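Local coordinates for protein putative exonuclease (Eubacterium rectale, PDB 3L0A) that is probably a hydrolase, possibly an exonuclease, with a PDDEXK-like fold and a zinc ion bound by four cysteines, at residues 14-20 against 126-130; 146-150 against 193-199. All blocks are in the same frame, centred on the assembly; numbering follows the deposited sequence.

Contact 1 (14-20 against 126-130); sequences ANKEYMS and AKWKI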
# COMPACT_ATOMS: atom_id res chain seq x y z
N ALA A 14 3.52 38.25 8.05
CA ALA A 14 2.95 37.74 9.29
C ALA A 14 3.86 36.63 9.86
O ALA A 14 4.06 36.54 11.07
CB ALA A 14 1.54 37.24 9.08
N ASN A 15 4.46 35.83 8.98
CA ASN A 15 5.29 34.69 9.41
C ASN A 15 6.71 35.03 9.81
O ASN A 15 7.33 34.25 10.52
CB ASN A 15 5.34 33.60 8.33
CG ASN A 15 4.07 32.81 8.26
OD1 ASN A 15 3.55 32.36 9.29
ND2 ASN A 15 3.54 32.65 7.06
N LYS A 16 7.22 36.17 9.35
CA LYS A 16 8.53 36.64 9.77
C LYS A 16 8.43 37.21 11.19
O LYS A 16 9.27 36.91 12.03
CB LYS A 16 9.09 37.67 8.78
CG LYS A 16 9.61 37.03 7.46
CD LYS A 16 10.58 37.94 6.64
CE LYS A 16 11.51 37.09 5.75
NZ LYS A 16 12.00 37.75 4.50
N GLU A 17 7.40 38.00 11.45
CA GLU A 17 7.20 38.62 12.78
C GLU A 17 6.70 37.64 13.87
O GLU A 17 6.97 37.82 15.06
CB GLU A 17 6.25 39.84 12.67
CG GLU A 17 6.50 40.93 13.73
CD GLU A 17 5.67 42.21 13.50
OE1 GLU A 17 5.80 42.82 12.40
OE2 GLU A 17 4.90 42.61 14.42
N TYR A 18 5.99 36.59 13.48
CA TYR A 18 5.42 35.69 14.46
C TYR A 18 5.80 34.23 14.22
O TYR A 18 5.50 33.68 13.16
CB TYR A 18 3.89 35.85 14.45
CG TYR A 18 3.36 37.23 14.88
CD1 TYR A 18 3.26 37.58 16.24
CD2 TYR A 18 2.91 38.16 13.95
CE1 TYR A 18 2.75 38.84 16.64
CE2 TYR A 18 2.41 39.40 14.34
CZ TYR A 18 2.33 39.74 15.69
OH TYR A 18 1.83 40.96 16.05
N MSE A 19 6.44 33.59 15.20
CA MSE A 19 6.57 32.12 15.21
C MSE A 19 5.15 31.55 15.33
O MSE A 19 4.25 32.20 15.88
CB MSE A 19 7.43 31.66 16.39
CG MSE A 19 7.61 30.15 16.56
SE MSE A 19 8.50 29.30 15.10
CE MSE A 19 9.87 30.63 14.83
N SER A 20 4.95 30.36 14.81
CA SER A 20 3.66 29.74 14.85
C SER A 20 3.87 28.26 15.09
O SER A 20 5.00 27.75 14.95
CB SER A 20 2.90 29.95 13.53
OG SER A 20 3.21 28.96 12.55
N ALA A 126 10.59 34.59 21.06
CA ALA A 126 9.88 35.28 19.97
C ALA A 126 8.45 35.65 20.35
O ALA A 126 7.90 35.17 21.35
CB ALA A 126 9.87 34.40 18.68
N LYS A 127 7.86 36.49 19.51
CA LYS A 127 6.42 36.67 19.47
C LYS A 127 5.86 35.43 18.75
O LYS A 127 6.52 34.89 17.85
CB LYS A 127 6.06 37.93 18.67
CG LYS A 127 6.74 39.20 19.11
CD LYS A 127 6.28 40.43 18.30
CE LYS A 127 5.04 41.09 18.91
NZ LYS A 127 4.67 42.41 18.27
N TRP A 128 4.66 34.97 19.13
CA TRP A 128 3.95 33.86 18.46
C TRP A 128 2.55 34.27 18.01
O TRP A 128 2.03 35.28 18.47
CB TRP A 128 3.79 32.67 19.40
CG TRP A 128 5.05 31.92 19.73
CD1 TRP A 128 6.13 32.39 20.42
CD2 TRP A 128 5.33 30.55 19.42
NE1 TRP A 128 7.08 31.41 20.55
CE2 TRP A 128 6.62 30.26 19.95
CE3 TRP A 128 4.64 29.54 18.74
CZ2 TRP A 128 7.25 29.00 19.80
CZ3 TRP A 128 5.25 28.27 18.58
CH2 TRP A 128 6.54 28.02 19.12
N LYS A 129 1.94 33.49 17.12
CA LYS A 129 0.53 33.66 16.75
C LYS A 129 -0.18 32.32 16.76
O LYS A 129 0.42 31.31 16.49
CB LYS A 129 0.39 34.26 15.35
CG LYS A 129 1.17 33.55 14.25
CD LYS A 129 0.95 34.29 12.93
CE LYS A 129 1.82 33.79 11.76
NZ LYS A 129 1.10 32.83 10.88
N ILE A 130 -1.47 32.35 17.09
CA ILE A 130 -2.34 31.16 17.01
C ILE A 130 -3.67 31.56 16.38
O ILE A 130 -4.05 32.75 16.39
CB ILE A 130 -2.59 30.51 18.39
CG1 ILE A 130 -3.29 31.50 19.34
CG2 ILE A 130 -1.26 30.01 19.03
CD1 ILE A 130 -4.27 30.84 20.32
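Met19 lies against Trp128 where the chain leaving helix 12-17 runs parallel to strand 126-136. The backbones are joined by two hydrogen bonds: Met19 N donates to Lys127 O at 3.0 Å, and Lys129 N to Met19 O at 2.9 Å. Just past the helix, residues 19-20 thus form a short, weakly bonded strand.

The aromatic contact follows from the same pairing. With CG anti to the backbone N (chi1 178°), Met19, a selenomethionine in this crystal, brings that methylene over the face of the indole, 3.3 Å from CG to the centroid of the Trp128 six-membered ring. Met19 SE stands farther above the same ring, 4.9 Å from its centroid. This is a CH-pi contact backed by a looser Met-aromatic one; a flexible, polarisable chain suits a broad flat ring. Helix 211-232 touches both side chains.

Lys129 reaches the other way. Its aliphatic part runs past the Tyr18 side chain, CG to Tyr18 CB 3.6 Å, before a bend at the last torsion (chi4 97°) directs NZ to Asn15 OD1 at 3.0 Å. That donor lies above the carbonyl plane rather than on a lone pair. The ammonium also donates to the carbonyl oxygen of Tyr9 and makes a cation-pi contact with that residue's ring.

The remaining charges sit at the margin. Lys127 CB touches Tyr18 CD1 at 3.7 Å, and its NZ makes a long salt bridge of 3.9 Å to Glu17 OE2. Glu17 OE2 and Tyr18 OH find stronger partners in the backbone of Met2.

The chemistry is therefore divided: Met19 and Trp128 form an apolar face, while on the other the buried ammonium of Lys129, paid for by oxygens and an aromatic ring, ties the N-terminal helix to the sheet.

Contact 2 (146-150 against 193-199); sequences VMASI and IAGATKQ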
# COMPACT_ATOMS: atom_id res chain seq x y z
N VAL A 146 -9.66 16.47 10.37
CA VAL A 146 -10.19 15.43 9.53
C VAL A 146 -8.99 14.55 9.11
O VAL A 146 -8.09 15.03 8.48
CB VAL A 146 -10.92 16.01 8.32
CG1 VAL A 146 -11.36 14.86 7.38
CG2 VAL A 146 -12.15 16.80 8.76
N MSE A 147 -8.98 13.29 9.52
CA MSE A 147 -7.82 12.42 9.28
C MSE A 147 -8.23 11.02 8.72
O MSE A 147 -9.42 10.72 8.64
CB MSE A 147 -7.03 12.34 10.59
CG MSE A 147 -7.70 11.55 11.67
SE MSE A 147 -7.03 11.86 13.53
CE MSE A 147 -7.68 13.61 13.81
N ALA A 148 -7.26 10.17 8.37
CA ALA A 148 -7.53 8.81 7.88
C ALA A 148 -8.05 7.91 8.99
O ALA A 148 -9.01 7.12 8.80
CB ALA A 148 -6.22 8.18 7.21
N SER A 149 -7.43 8.04 10.15
CA SER A 149 -7.75 7.22 11.33
C SER A 149 -7.47 7.90 12.65
O SER A 149 -6.43 8.55 12.82
CB SER A 149 -6.92 5.91 11.31
OG SER A 149 -7.53 4.92 12.16
N ILE A 150 -8.40 7.72 13.59
CA ILE A 150 -8.24 8.07 14.99
C ILE A 150 -7.56 6.95 15.80
O ILE A 150 -6.72 7.21 16.64
CB ILE A 150 -9.63 8.34 15.63
CG1 ILE A 150 -10.23 9.65 15.09
CG2 ILE A 150 -9.53 8.33 17.12
CD1 ILE A 150 -11.72 9.86 15.43
N ILE A 193 -9.28 17.75 20.71
CA ILE A 193 -9.33 17.53 19.27
C ILE A 193 -10.67 16.94 18.92
O ILE A 193 -11.12 15.95 19.53
CB ILE A 193 -8.20 16.59 18.83
CG1 ILE A 193 -6.85 17.34 18.95
CG2 ILE A 193 -8.43 16.11 17.39
CD1 ILE A 193 -5.62 16.44 18.97
N ALA A 194 -11.37 17.57 17.99
CA ALA A 194 -12.65 17.06 17.54
C ALA A 194 -12.34 16.33 16.25
O ALA A 194 -12.24 16.95 15.19
CB ALA A 194 -13.65 18.23 17.32
N GLY A 195 -12.12 15.03 16.33
CA GLY A 195 -11.70 14.25 15.19
C GLY A 195 -12.81 13.58 14.40
O GLY A 195 -13.76 13.00 15.00
N ALA A 196 -12.68 13.60 13.07
CA ALA A 196 -13.54 12.82 12.18
C ALA A 196 -12.65 12.18 11.15
O ALA A 196 -11.63 12.74 10.80
CB ALA A 196 -14.58 13.70 11.51
N THR A 197 -13.02 10.98 10.70
CA THR A 197 -12.21 10.28 9.74
C THR A 197 -12.86 10.11 8.38
O THR A 197 -14.08 10.25 8.20
CB THR A 197 -11.87 8.92 10.24
OG1 THR A 197 -13.06 8.14 10.28
CG2 THR A 197 -11.30 9.01 11.64
N LYS A 198 -11.99 9.83 7.42
CA LYS A 198 -12.37 9.61 6.05
C LYS A 198 -12.71 8.17 5.75
O LYS A 198 -12.82 7.84 4.63
CB LYS A 198 -11.25 10.11 5.13
CG LYS A 198 -11.00 11.62 5.33
CD LYS A 198 -9.84 12.20 4.47
CE LYS A 198 -8.46 11.90 5.01
NZ LYS A 198 -7.50 13.00 4.72
N GLN A 199 -12.92 7.32 6.77
CA GLN A 199 -13.35 5.95 6.55
C GLN A 199 -14.70 6.05 5.92
O GLN A 199 -15.31 7.13 5.88
CB GLN A 199 -13.39 5.14 7.85
CG GLN A 199 -12.04 4.76 8.46
CD GLN A 199 -12.00 4.86 10.01
OE1 GLN A 199 -12.11 5.94 10.54
NE2 GLN A 199 -11.83 3.74 10.70
O HOH W 1 -7.89 15.64 5.57
O HOH W 2 -10.70 5.91 13.47
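The amide of Gln199 is the one flat side-chain group here, and Ala148 O stands to one side of its plane, 3.7 Å from Gln199 OE1. A water accepts from Ile150 N at 2.9 Å and donates a longer bond, 3.3 Å, to Gln199 OE1. The glutamine chain bends at chi2 (141°), bringing the amide oxygen to the water; a polar end suits a backbone N-H reached through solvent.

Two parallel strands meet before these turns. Met147 N donates to Ala196 O at 3.0 Å in a nearly straight bond (162° at the hydrogen), and Lys198 N donates to Met147 O, also at 3.0 Å. Met147 is thus gripped through both its polar backbone atoms.

Beside Met147, Thr197 turns CG2 anti to its carbonyl carbon, so that this methyl meets Ile150 CG1 at 3.7 Å, while its hydroxyl accepts a bond from Asp203 N. Ile150 CD1 lies 3.8 Å from Gly195 O; glycine, lacking a side chain, lets the isoleucine come close. On the face of Val146 and Ala196, the Lys198 side chain crosses that of Val146 at about a right angle, CG to Val146 CG1 3.9 Å, and Lys198 NZ reaches Val146 O through a water.

Leu262 and Arg248 of the second subunit pack on Ile150 and Gln199, respectively. Helices 89-102 and 54-67 cover the Val146 face, and strand 204-209 continues the sheet beyond 191-197.

How the contacts relate
Contacts 1 and 2 belong to one mixed sheet and lie on opposite sides of the chain's centre, their centres 28 Å apart and their nearest atoms about 14 Å apart. They join through the antiparallel neighbours 126-136 and 140-147, which follow one another in sequence. Contact 1 adds a short parallel strand from the N-terminus, while contact 2 pairs 140-147 with 191-197, parallel neighbours connected through helix 170-185 in a beta-alpha-beta crossover. Such a mixed sheet flanked by helices is consistent with a PDDEXK-like core. Both contacts lie away from the zinc site of Cys36, Cys241, Cys244 and Cys247.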